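Local coordinates for protein metallo-beta-lactamase (PDB 5AYA) that probably hydrolyses beta-lactam antibiotics with a two-zinc active site, occupied here by the thiol inhibitor L-captopril, at residues A[72-77]-A[115-120]; A[111-116]-A[148-153]; A[140-145]-A[155-160]. All coordinates share one frame; numbering follows the deposited sequence.

How the contacts relate
Contacts 1 and 2 lie side by side at the active site, with centres about 9 Å apart. Both touch L-captopril and the same zinc ion, and they share Gly115 and Ser116. A probable hydrogen bond joins them directly, from His74 NE2 to Asp111 OD2 at 2.7 Å. In this way the loop 111-120 reaches zinc ligands from both sequence regions, 72-77 and 148-153. Contact 3 is centred farther off, about 23 Å from the centre of contact 1 and 22 Å from that of contact 2, though its nearest atoms come within about 5 Å of contact 1 without touching. Its two strands lead into and out of the loop that carries His150 of contact 2.

Contact 1. Residues A[72-77]-A[115-120]; sequences HSHEDH and GSLSNF. With ZN (zinc ion), chain B; ZN (zinc ion), chain C; X8Z (L-captopril), chain H.
The sulfur atom S of L-captopril is gripped by both zinc ions, one of which is also bound by ND1 of His74, the residue that packs against Leu117. This ion lies 2.3 Å from S; His72 NE2 and His150 complete its site. His74 NE2 is hydrogen-bonded to Asp111 OD2. The other ion is held by S, His77 NE2, His215 and Asp76, whose OD2 lies 2.0 Å from it. S approaches the rings of His72, His74 and His77 at their edges, in plane. Residues 72-77 form the HxHxDH motif of the metallo-beta-lactamase superfamily, with His74 as N-cap of the helix starting at Glu75. The irregular loop 115-120 covers this helix start. Leu117 CD1 sits 3.4 Å from His74 CB, and the two side chains cross at about a right angle; Leu117 is poorly ordered. Phe120 CG lies between its backbone N and carbonyl carbon (chi1 60°), which turns the ring to the helix start. Its CD2 is 3.6 Å from Glu75 CA, and its edge meets Ser73 O through CE2 at 3.5 Å. Glu75 has an extended chain that crosses Leu117 obliquely, bringing OE2 to 3.7 Å from Leu117 CD2.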
loop_
_atom_site.group_PDB
_atom_site.type_symbol
_atom_site.label_atom_id
_atom_site.label_comp_id
_atom_site.label_asym_id
_atom_site.label_seq_id
_atom_site.Cartn_x
_atom_site.Cartn_y
_atom_site.Cartn_z
ATOM N N HIS A 72 3.579 -3.737 2.080
ATOM C CA HIS A 72 4.711 -4.661 2.251
ATOM C C HIS A 72 6.087 -3.988 2.366
ATOM O O HIS A 72 6.260 -2.813 2.005
ATOM C CB HIS A 72 4.726 -5.665 1.105
ATOM C CG HIS A 72 5.176 -5.088 -0.191
ATOM N ND1 HIS A 72 4.299 -4.579 -1.128
ATOM C CD2 HIS A 72 6.417 -4.924 -0.703
ATOM C CE1 HIS A 72 4.988 -4.072 -2.132
ATOM N NE2 HIS A 72 6.272 -4.304 -1.915
ATOM N N SER A 73 7.086 -4.790 2.747
ATOM C CA SER A 73 8.324 -4.285 3.352
ATOM C C SER A 73 9.464 -4.263 2.349
ATOM O O SER A 73 10.539 -4.802 2.607
ATOM C CB SER A 73 8.721 -5.148 4.557
ATOM O OG SER A 73 8.648 -6.526 4.237
ATOM N N HIS A 74 9.200 -3.717 1.171
ATOM C CA HIS A 74 10.261 -3.295 0.277
ATOM C C HIS A 74 10.486 -1.813 0.428
ATOM O O HIS A 74 9.556 -1.077 0.775
ATOM C CB HIS A 74 9.909 -3.593 -1.160
ATOM C CG HIS A 74 9.898 -5.044 -1.465
ATOM N ND1 HIS A 74 9.423 -5.548 -2.648
ATOM C CD2 HIS A 74 10.344 -6.105 -0.751
ATOM C CE1 HIS A 74 9.528 -6.865 -2.636
ATOM N NE2 HIS A 74 10.096 -7.228 -1.499
ATOM N N GLU A 75 11.725 -1.404 0.163
ATOM C CA GLU A 75 12.228 -0.056 0.448
ATOM C C GLU A 75 11.335 1.073 -0.114
ATOM O O GLU A 75 11.072 2.075 0.572
ATOM C CB GLU A 75 13.658 0.078 -0.089
ATOM C CG GLU A 75 13.799 -0.126 -1.599
ATOM C CD GLU A 75 15.248 -0.117 -2.088
ATOM O OE1 GLU A 75 16.148 0.339 -1.339
ATOM O OE2 GLU A 75 15.483 -0.526 -3.253
ATOM N N ASP A 76 10.831 0.864 -1.321
ATOM C CA ASP A 76 10.054 1.871 -2.030
ATOM C C ASP A 76 8.669 2.193 -1.419
ATOM O O ASP A 76 8.111 3.254 -1.732
ATOM C CB ASP A 76 9.924 1.525 -3.527
ATOM C CG ASP A 76 9.241 0.191 -3.789
ATOM O OD1 ASP A 76 9.362 -0.745 -2.959
ATOM O OD2 ASP A 76 8.688 0.040 -4.898
ATOM N N HIS A 77 8.146 1.319 -0.541
ATOM C CA HIS A 77 6.891 1.592 0.190
ATOM C C HIS A 77 7.127 1.843 1.655
ATOM O O HIS A 77 6.339 2.522 2.308
ATOM C CB HIS A 77 5.925 0.414 0.065
ATOM C CG HIS A 77 5.742 -0.063 -1.332
ATOM N ND1 HIS A 77 5.016 0.641 -2.268
ATOM C CD2 HIS A 77 6.314 -1.093 -2.000
ATOM C CE1 HIS A 77 5.073 0.016 -3.427
ATOM N NE2 HIS A 77 5.918 -0.993 -3.310
ATOM N N GLY A 115 18.506 -9.051 -1.067
ATOM C CA GLY A 115 19.735 -8.683 -1.772
ATOM C C GLY A 115 19.523 -7.660 -2.877
ATOM O O GLY A 115 20.153 -6.600 -2.871
ATOM N N SER A 116 18.670 -8.000 -3.846
ATOM C CA SER A 116 18.375 -7.124 -4.990
ATOM C C SER A 116 17.872 -5.756 -4.552
ATOM O O SER A 116 18.257 -4.741 -5.132
ATOM C CB SER A 116 17.338 -7.766 -5.928
ATOM O OG SER A 116 16.004 -7.468 -5.535
ATOM N N LEU A 117 16.954 -5.746 -3.584
ATOM C CA LEU A 117 16.629 -4.531 -2.834
ATOM C C LEU A 117 17.552 -4.377 -1.638
ATOM O O LEU A 117 17.451 -5.119 -0.661
ATOM C CB LEU A 117 15.176 -4.551 -2.351
ATOM C CG LEU A 117 14.078 -4.464 -3.413
ATOM C CD1 LEU A 117 12.877 -3.727 -2.846
ATOM C CD2 LEU A 117 14.539 -3.790 -4.697
ATOM N N SER A 118 18.464 -3.416 -1.733
ATOM C CA SER A 118 19.227 -2.959 -0.584
ATOM C C SER A 118 18.261 -2.585 0.549
ATOM O O SER A 118 17.057 -2.424 0.330
ATOM C CB SER A 118 20.093 -1.759 -0.986
ATOM O OG SER A 118 20.939 -1.346 0.069
ATOM N N ASN A 119 18.794 -2.465 1.758
ATOM C CA ASN A 119 17.970 -2.378 2.953
ATOM C C ASN A 119 17.375 -0.975 3.099
ATOM O O ASN A 119 17.438 -0.174 2.167
ATOM C CB ASN A 119 18.809 -2.744 4.180
ATOM C CG ASN A 119 19.512 -4.077 4.021
ATOM O OD1 ASN A 119 18.889 -5.135 4.124
ATOM N ND2 ASN A 119 20.806 -4.035 3.722
ATOM N N PHE A 120 16.783 -0.686 4.255
ATOM C CA PHE A 120 16.226 0.642 4.518
ATOM C C PHE A 120 16.160 0.892 6.018
ATOM O O PHE A 120 16.462 -0.003 6.800
ATOM C CB PHE A 120 14.843 0.781 3.859
ATOM C CG PHE A 120 13.820 -0.218 4.345
ATOM C CD1 PHE A 120 13.131 -0.006 5.541
ATOM C CD2 PHE A 120 13.490 -1.326 3.573
ATOM C CE1 PHE A 120 12.154 -0.893 5.975
ATOM C CE2 PHE A 120 12.518 -2.226 4.001
ATOM C CZ PHE A 120 11.866 -2.020 5.214
HETATM ZN ZN ZN B . 7.598 -4.888 -3.506
HETATM ZN ZN ZN C . 7.120 -1.242 -4.963
HETATM O O1 X8Z H . 5.265 -4.280 -8.745
HETATM C C4 X8Z H . 6.184 -3.486 -8.928
HETATM C C2 X8Z H . 7.316 -3.426 -7.934
HETATM C C1 X8Z H . 6.758 -3.877 -6.603
HETATM S S X8Z H . 7.857 -3.473 -5.243
HETATM C C3 X8Z H . 8.537 -4.247 -8.360
HETATM N N X8Z H . 6.236 -2.600 -9.936
HETATM C C8 X8Z H . 5.117 -2.416 -10.866
HETATM C C9 X8Z H . 4.792 -3.646 -11.640
HETATM O O3 X8Z H . 5.789 -4.428 -12.036
HETATM O O2 X8Z H . 3.640 -3.891 -11.971
HETATM C C5 X8Z H . 7.358 -1.699 -10.237
HETATM C C6 X8Z H . 6.915 -0.835 -11.412
HETATM C C7 X8Z H . 5.557 -1.344 -11.858
#

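Contact 2. Residues A[111-116]-A[148-153]; sequences DPQFGS and PGHTEG. With ZN (zinc ion), chain B; NA (sodium ion), chain E; X8Z (L-captopril), chain H.
Asp111 and Thr151 are the nearest CA pair, 5.9 Å apart, where a type I beta turn from Asp111 to Phe114 lies against the irregular loop 148-153. Their side chains run side by side and point the same way. Asp111 OD1 touches the methyl CG2 of Thr151 at 3.5 Å. The other carboxylate oxygen, OD2, accepts from Gln113 N at 3.1 Å with an N-H...O angle of 148°, forming an Asx turn. OD2 is also hydrogen-bonded to His74 NE2, so the turn positions a second-shell group behind a zinc ligand. Thr151 OG1 has its own partner in Asn98. Next along the turn, the Pro112 ring packs on the loop backbone, with CD 3.7 Å from His150 O.

The loop 148-153 joins two antiparallel strands and carries His150, a zinc ligand of the metallo-beta-lactamase fold. Its NE2 is 2.0 Å from the zinc ion, while ND1 is hydrogen-bonded to Thr177 O. These two ties fix the rotation of the ring. CG lies opposite the backbone N (chi1 178°), which brings the ring end back to the turn although CB points away from it. Gln113 NE2 comes within 3.9 Å of His150 CE1, the amide and ring planes standing 75° apart. CE1 also meets C1 of captopril.

Two waters bridge the segments. One sits over the centre of the His150 ring, donates to His150 O at 3.0 Å and takes a weak bond from Gln113 NE2. The second accepts from Glu152 N at 2.8 Å and donates to Asp111 OD1. At the end of the loop, Gly153 O binds a sodium ion together with a water and the carbonyls of Ser70 and Thr71.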
loop_
_atom_site.group_PDB
_atom_site.type_symbol
_atom_site.label_atom_id
_atom_site.label_comp_id
_atom_site.label_asym_id
_atom_site.label_seq_id
_atom_site.Cartn_x
_atom_site.Cartn_y
_atom_site.Cartn_z
ATOM N N ASP A 111 12.431 -13.460 1.245
ATOM C CA ASP A 111 11.907 -12.427 0.347
ATOM C C ASP A 111 12.444 -12.609 -1.077
ATOM O O ASP A 111 13.648 -12.819 -1.286
ATOM C CB ASP A 111 12.274 -11.039 0.881
ATOM C CG ASP A 111 11.350 -9.942 0.351
ATOM O OD1 ASP A 111 10.282 -9.732 0.961
ATOM O OD2 ASP A 111 11.670 -9.321 -0.687
ATOM N N PRO A 112 11.552 -12.586 -2.075
ATOM C CA PRO A 112 12.125 -12.752 -3.387
ATOM C C PRO A 112 13.165 -11.665 -3.764
ATOM O O PRO A 112 14.084 -11.946 -4.524
ATOM C CB PRO A 112 10.911 -12.719 -4.304
ATOM C CG PRO A 112 9.798 -13.258 -3.473
ATOM C CD PRO A 112 10.109 -12.894 -2.049
ATOM N N GLN A 113 13.062 -10.473 -3.180
ATOM C CA GLN A 113 14.004 -9.384 -3.481
ATOM C C GLN A 113 15.017 -9.136 -2.367
ATOM O O GLN A 113 15.654 -8.084 -2.333
ATOM C CB GLN A 113 13.235 -8.103 -3.793
ATOM C CG GLN A 113 12.336 -8.240 -5.012
ATOM C CD GLN A 113 11.705 -6.930 -5.417
ATOM O OE1 GLN A 113 12.241 -5.863 -5.148
ATOM N NE2 GLN A 113 10.528 -7.003 -6.017
ATOM N N PHE A 114 15.201 -10.126 -1.488
ATOM C CA PHE A 114 16.425 -10.238 -0.699
ATOM C C PHE A 114 17.626 -9.912 -1.573
ATOM O O PHE A 114 17.720 -10.408 -2.700
ATOM C CB PHE A 114 16.600 -11.653 -0.145
ATOM C CG PHE A 114 17.815 -11.809 0.725
ATOM C CD1 PHE A 114 17.814 -11.324 2.025
ATOM C CD2 PHE A 114 18.972 -12.385 0.228
ATOM C CE1 PHE A 114 18.929 -11.454 2.827
ATOM C CE2 PHE A 114 20.092 -12.518 1.025
ATOM C CZ PHE A 114 20.074 -12.046 2.323
ATOM N N GLY A 115 18.506 -9.051 -1.067
ATOM C CA GLY A 115 19.735 -8.683 -1.772
ATOM C C GLY A 115 19.523 -7.660 -2.877
ATOM O O GLY A 115 20.153 -6.600 -2.871
ATOM N N SER A 116 18.670 -8.000 -3.846
ATOM C CA SER A 116 18.375 -7.124 -4.990
ATOM C C SER A 116 17.872 -5.756 -4.552
ATOM O O SER A 116 18.257 -4.741 -5.132
ATOM C CB SER A 116 17.338 -7.766 -5.928
ATOM O OG SER A 116 16.004 -7.468 -5.535
ATOM N N PRO A 148 -0.405 -12.355 0.679
ATOM C CA PRO A 148 1.017 -12.637 0.539
ATOM C C PRO A 148 1.377 -13.172 -0.851
ATOM O O PRO A 148 0.507 -13.279 -1.746
ATOM C CB PRO A 148 1.268 -13.675 1.628
ATOM C CG PRO A 148 -0.033 -14.435 1.716
ATOM C CD PRO A 148 -1.126 -13.459 1.342
ATOM N N GLY A 149 2.676 -13.397 -1.046
ATOM C CA GLY A 149 3.208 -13.815 -2.334
ATOM C C GLY A 149 4.419 -13.011 -2.789
ATOM O O GLY A 149 5.481 -13.574 -3.057
ATOM N N HIS A 150 4.194 -11.715 -3.005
ATOM C CA HIS A 150 5.231 -10.768 -3.392
ATOM C C HIS A 150 6.149 -10.600 -2.193
ATOM O O HIS A 150 7.358 -10.399 -2.348
ATOM C CB HIS A 150 4.563 -9.424 -3.831
ATOM C CG HIS A 150 5.523 -8.332 -4.218
ATOM N ND1 HIS A 150 5.887 -8.106 -5.527
ATOM C CD2 HIS A 150 6.030 -7.293 -3.508
ATOM C CE1 HIS A 150 6.659 -7.038 -5.595
ATOM N NE2 HIS A 150 6.763 -6.522 -4.384
ATOM N N THR A 151 5.536 -10.566 -1.007
ATOM C CA THR A 151 6.221 -10.720 0.273
ATOM C C THR A 151 5.336 -11.634 1.126
ATOM O O THR A 151 4.138 -11.774 0.842
ATOM C CB THR A 151 6.390 -9.400 1.048
ATOM O OG1 THR A 151 5.096 -8.895 1.431
ATOM C CG2 THR A 151 7.150 -8.337 0.228
ATOM N N GLU A 152 5.916 -12.209 2.178
ATOM C CA GLU A 152 5.204 -13.152 3.045
ATOM C C GLU A 152 4.187 -12.412 3.909
ATOM O O GLU A 152 3.084 -12.901 4.135
ATOM C CB GLU A 152 6.193 -13.889 3.939
ATOM C CG GLU A 152 5.700 -15.222 4.479
ATOM C CD GLU A 152 6.703 -15.889 5.408
ATOM O OE1 GLU A 152 7.928 -15.719 5.197
ATOM O OE2 GLU A 152 6.264 -16.581 6.359
ATOM N N GLY A 153 4.516 -11.179 4.290
ATOM C CA GLY A 153 3.649 -10.414 5.181
ATOM C C GLY A 153 2.784 -9.348 4.528
ATOM O O GLY A 153 2.261 -8.491 5.216
HETATM ZN ZN ZN B . 7.598 -4.888 -3.506
HETATM NA NA NA E . 2.118 -5.598 5.739
HETATM O O1 X8Z H . 5.265 -4.280 -8.745
HETATM C C4 X8Z H . 6.184 -3.486 -8.928
HETATM C C2 X8Z H . 7.316 -3.426 -7.934
HETATM C C1 X8Z H . 6.758 -3.877 -6.603
HETATM S S X8Z H . 7.857 -3.473 -5.243
HETATM C C3 X8Z H . 8.537 -4.247 -8.360
HETATM N N X8Z H . 6.236 -2.600 -9.936
HETATM C C8 X8Z H . 5.117 -2.416 -10.866
HETATM C C9 X8Z H . 4.792 -3.646 -11.640
HETATM O O3 X8Z H . 5.789 -4.428 -12.036
HETATM O O2 X8Z H . 3.640 -3.891 -11.971
HETATM C C5 X8Z H . 7.358 -1.699 -10.237
HETATM C C6 X8Z H . 6.915 -0.835 -11.412
HETATM C C7 X8Z H . 5.557 -1.344 -11.858
HETATM O O HOH W 1 8.684 -11.955 2.535
HETATM O O HOH W 2 8.960 -9.616 -4.718
HETATM O O HOH W 3 4.904 -4.944 5.465
#

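Contact 3. Residues A[140-145]-A[155-160]; sequences LAVKAH and ITWTWQ. With NA (sodium ion), chain D.
Lys143 and Thr158 form a hydrogen-bonded antiparallel pair, as do His145 and Thr156. In the first pair Lys143 N meets Thr158 O at 2.8 Å, and Thr158 N meets Lys143 O in return. The second pair is likewise doubly bonded. Ala144 and Trp157 lie between them as a non-hydrogen-bonded pair. CA-H...O contacts supplement these bonds, such as Val142 CA to Thr158 O at 3.2 Å.

One side-chain bond is added. His145 NE2 and Thr158 OG1 are 2.8 Å apart, and either may donate. The hydroxyl meets the ring at its edge, in plane. His145 CG lies beside its backbone N (chi1 -57°), which lays the ring along the strand towards Thr158.

Most apolar contacts involve the tryptophans; Ala144 CB also meets Ile155 CG2. Val142 CG1 is 3.8 Å from Trp157 CE3. Ala144 CB is 3.7 Å from Trp157 CZ3. Ile155 CG2 covers one face of the Trp157 indole. Val142 and Trp159 also touch strands 29-31 and 37-40 of the other, seven-stranded sheet, between the two sheets of the alpha-beta/beta-alpha sandwich.

Beyond the paired region, water links Ala141 O to Gln160 N, and Gln160 O binds a sodium ion at 2.6 Å. The hairpin is thus two-sided: the tryptophan side is mainly apolar, with Trp159 NE1 hydrogen-bonded to Thr18 OG1 and Trp157 NE1 weakly to Ser70 O, while the His145-Thr158 side carries a polar tie across the strands.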
loop_
_atom_site.group_PDB
_atom_site.type_symbol
_atom_site.label_atom_id
_atom_site.label_comp_id
_atom_site.label_asym_id
_atom_site.label_seq_id
_atom_site.Cartn_x
_atom_site.Cartn_y
_atom_site.Cartn_z
ATOM N N LEU A 140 -12.863 5.984 12.152
ATOM C CA LEU A 140 -12.201 5.214 11.084
ATOM C C LEU A 140 -12.189 3.711 11.368
ATOM O O LEU A 140 -12.048 3.290 12.508
ATOM C CB LEU A 140 -10.776 5.701 10.883
ATOM C CG LEU A 140 -10.595 7.176 10.539
ATOM C CD1 LEU A 140 -9.124 7.492 10.367
ATOM C CD2 LEU A 140 -11.362 7.561 9.294
ATOM N N ALA A 141 -12.373 2.904 10.323
ATOM C CA ALA A 141 -12.276 1.466 10.428
ATOM C C ALA A 141 -11.636 0.874 9.183
ATOM O O ALA A 141 -12.228 0.910 8.095
ATOM C CB ALA A 141 -13.649 0.859 10.654
ATOM N N VAL A 142 -10.425 0.352 9.353
ATOM C CA VAL A 142 -9.634 -0.194 8.259
ATOM C C VAL A 142 -9.438 -1.685 8.531
ATOM O O VAL A 142 -9.016 -2.072 9.621
ATOM C CB VAL A 142 -8.244 0.491 8.157
ATOM C CG1 VAL A 142 -7.472 -0.002 6.947
ATOM C CG2 VAL A 142 -8.385 1.995 8.070
ATOM N N LYS A 143 -9.723 -2.502 7.521
ATOM C CA LYS A 143 -9.608 -3.950 7.611
ATOM C C LYS A 143 -8.363 -4.422 6.869
ATOM O O LYS A 143 -8.136 -4.079 5.706
ATOM C CB LYS A 143 -10.872 -4.633 7.057
ATOM C CG LYS A 143 -10.943 -6.120 7.388
ATOM C CD LYS A 143 -12.164 -6.761 6.773
ATOM C CE LYS A 143 -12.286 -8.217 7.157
ATOM N NZ LYS A 143 -13.649 -8.702 6.803
ATOM N N ALA A 144 -7.535 -5.170 7.587
ATOM C CA ALA A 144 -6.454 -5.934 6.991
ATOM C C ALA A 144 -6.937 -7.192 6.272
ATOM O O ALA A 144 -7.628 -8.033 6.861
ATOM C CB ALA A 144 -5.447 -6.315 8.048
ATOM N N HIS A 145 -6.390 -7.388 5.073
ATOM C CA HIS A 145 -6.540 -8.621 4.305
ATOM C C HIS A 145 -5.144 -9.140 3.977
ATOM O O HIS A 145 -4.338 -8.396 3.413
ATOM C CB HIS A 145 -7.306 -8.334 3.010
ATOM C CG HIS A 145 -8.654 -7.709 3.224
ATOM N ND1 HIS A 145 -9.817 -8.444 3.295
ATOM C CD2 HIS A 145 -9.021 -6.414 3.360
ATOM C CE1 HIS A 145 -10.839 -7.633 3.488
ATOM N NE2 HIS A 145 -10.381 -6.396 3.553
ATOM N N ILE A 155 -0.038 -7.035 3.024
ATOM C CA ILE A 155 -1.428 -6.724 3.431
ATOM C C ILE A 155 -2.091 -5.757 2.444
ATOM O O ILE A 155 -1.502 -4.738 2.040
ATOM C CB ILE A 155 -1.499 -6.157 4.880
ATOM C CG1 ILE A 155 -0.944 -7.151 5.905
ATOM C CG2 ILE A 155 -2.928 -5.771 5.262
ATOM C CD1 ILE A 155 -1.907 -8.221 6.359
ATOM N N THR A 156 -3.305 -6.109 2.023
ATOM C CA THR A 156 -4.211 -5.174 1.365
ATOM C C THR A 156 -5.248 -4.602 2.368
ATOM O O THR A 156 -5.828 -5.332 3.173
ATOM C CB THR A 156 -4.919 -5.809 0.156
ATOM O OG1 THR A 156 -3.961 -6.136 -0.862
ATOM C CG2 THR A 156 -5.933 -4.854 -0.430
ATOM N N TRP A 157 -5.407 -3.281 2.344
ATOM C CA TRP A 157 -6.148 -2.543 3.370
ATOM C C TRP A 157 -7.432 -1.975 2.763
ATOM O O TRP A 157 -7.396 -1.406 1.672
ATOM C CB TRP A 157 -5.270 -1.424 3.915
ATOM C CG TRP A 157 -3.948 -1.888 4.574
ATOM C CD1 TRP A 157 -2.715 -1.892 3.999
ATOM C CD2 TRP A 157 -3.744 -2.307 5.937
ATOM N NE1 TRP A 157 -1.765 -2.299 4.902
ATOM C CE2 TRP A 157 -2.368 -2.554 6.100
ATOM C CE3 TRP A 157 -4.585 -2.478 7.040
ATOM C CZ2 TRP A 157 -1.823 -2.976 7.306
ATOM C CZ3 TRP A 157 -4.039 -2.905 8.229
ATOM C CH2 TRP A 157 -2.667 -3.121 8.360
ATOM N N THR A 158 -8.558 -2.110 3.484
ATOM C CA THR A 158 -9.864 -1.647 3.006
ATOM C C THR A 158 -10.618 -0.806 4.035
ATOM O O THR A 158 -10.486 -1.001 5.247
ATOM C CB THR A 158 -10.795 -2.834 2.639
ATOM O OG1 THR A 158 -11.005 -3.686 3.781
ATOM C CG2 THR A 158 -10.228 -3.657 1.494
ATOM N N TRP A 159 -11.516 0.020 3.519
ATOM C CA TRP A 159 -12.321 0.920 4.328
ATOM C C TRP A 159 -13.392 1.579 3.452
ATOM O O TRP A 159 -13.485 1.296 2.257
ATOM C CB TRP A 159 -11.432 1.970 4.994
ATOM C CG TRP A 159 -10.788 2.919 4.033
ATOM C CD1 TRP A 159 -11.281 4.117 3.605
ATOM C CD2 TRP A 159 -9.452 2.840 3.525
ATOM N NE1 TRP A 159 -10.406 4.712 2.746
ATOM C CE2 TRP A 159 -9.278 3.936 2.653
ATOM C CE3 TRP A 159 -8.418 1.907 3.650
ATOM C CZ2 TRP A 159 -8.087 4.161 1.975
ATOM C CZ3 TRP A 159 -7.267 2.089 2.908
ATOM C CH2 TRP A 159 -7.092 3.231 2.119
ATOM N N GLN A 160 -14.149 2.496 4.046
ATOM C CA GLN A 160 -15.237 3.170 3.385
ATOM C C GLN A 160 -15.070 4.673 3.555
ATOM O O GLN A 160 -14.635 5.123 4.607
ATOM C CB GLN A 160 -16.543 2.679 4.020
ATOM C CG GLN A 160 -17.796 3.418 3.607
ATOM C CD GLN A 160 -19.041 2.830 4.253
ATOM O OE1 GLN A 160 -19.630 1.881 3.727
ATOM N NE2 GLN A 160 -19.455 3.398 5.395
HETATM NA NA NA D . -13.496 6.605 6.439
HETATM O O HOH W 4 -14.406 2.226 6.768
HETATM O O HOH W 5 -13.342 -1.403 7.116
HETATM O O HOH W 6 -13.086 4.347 7.829
#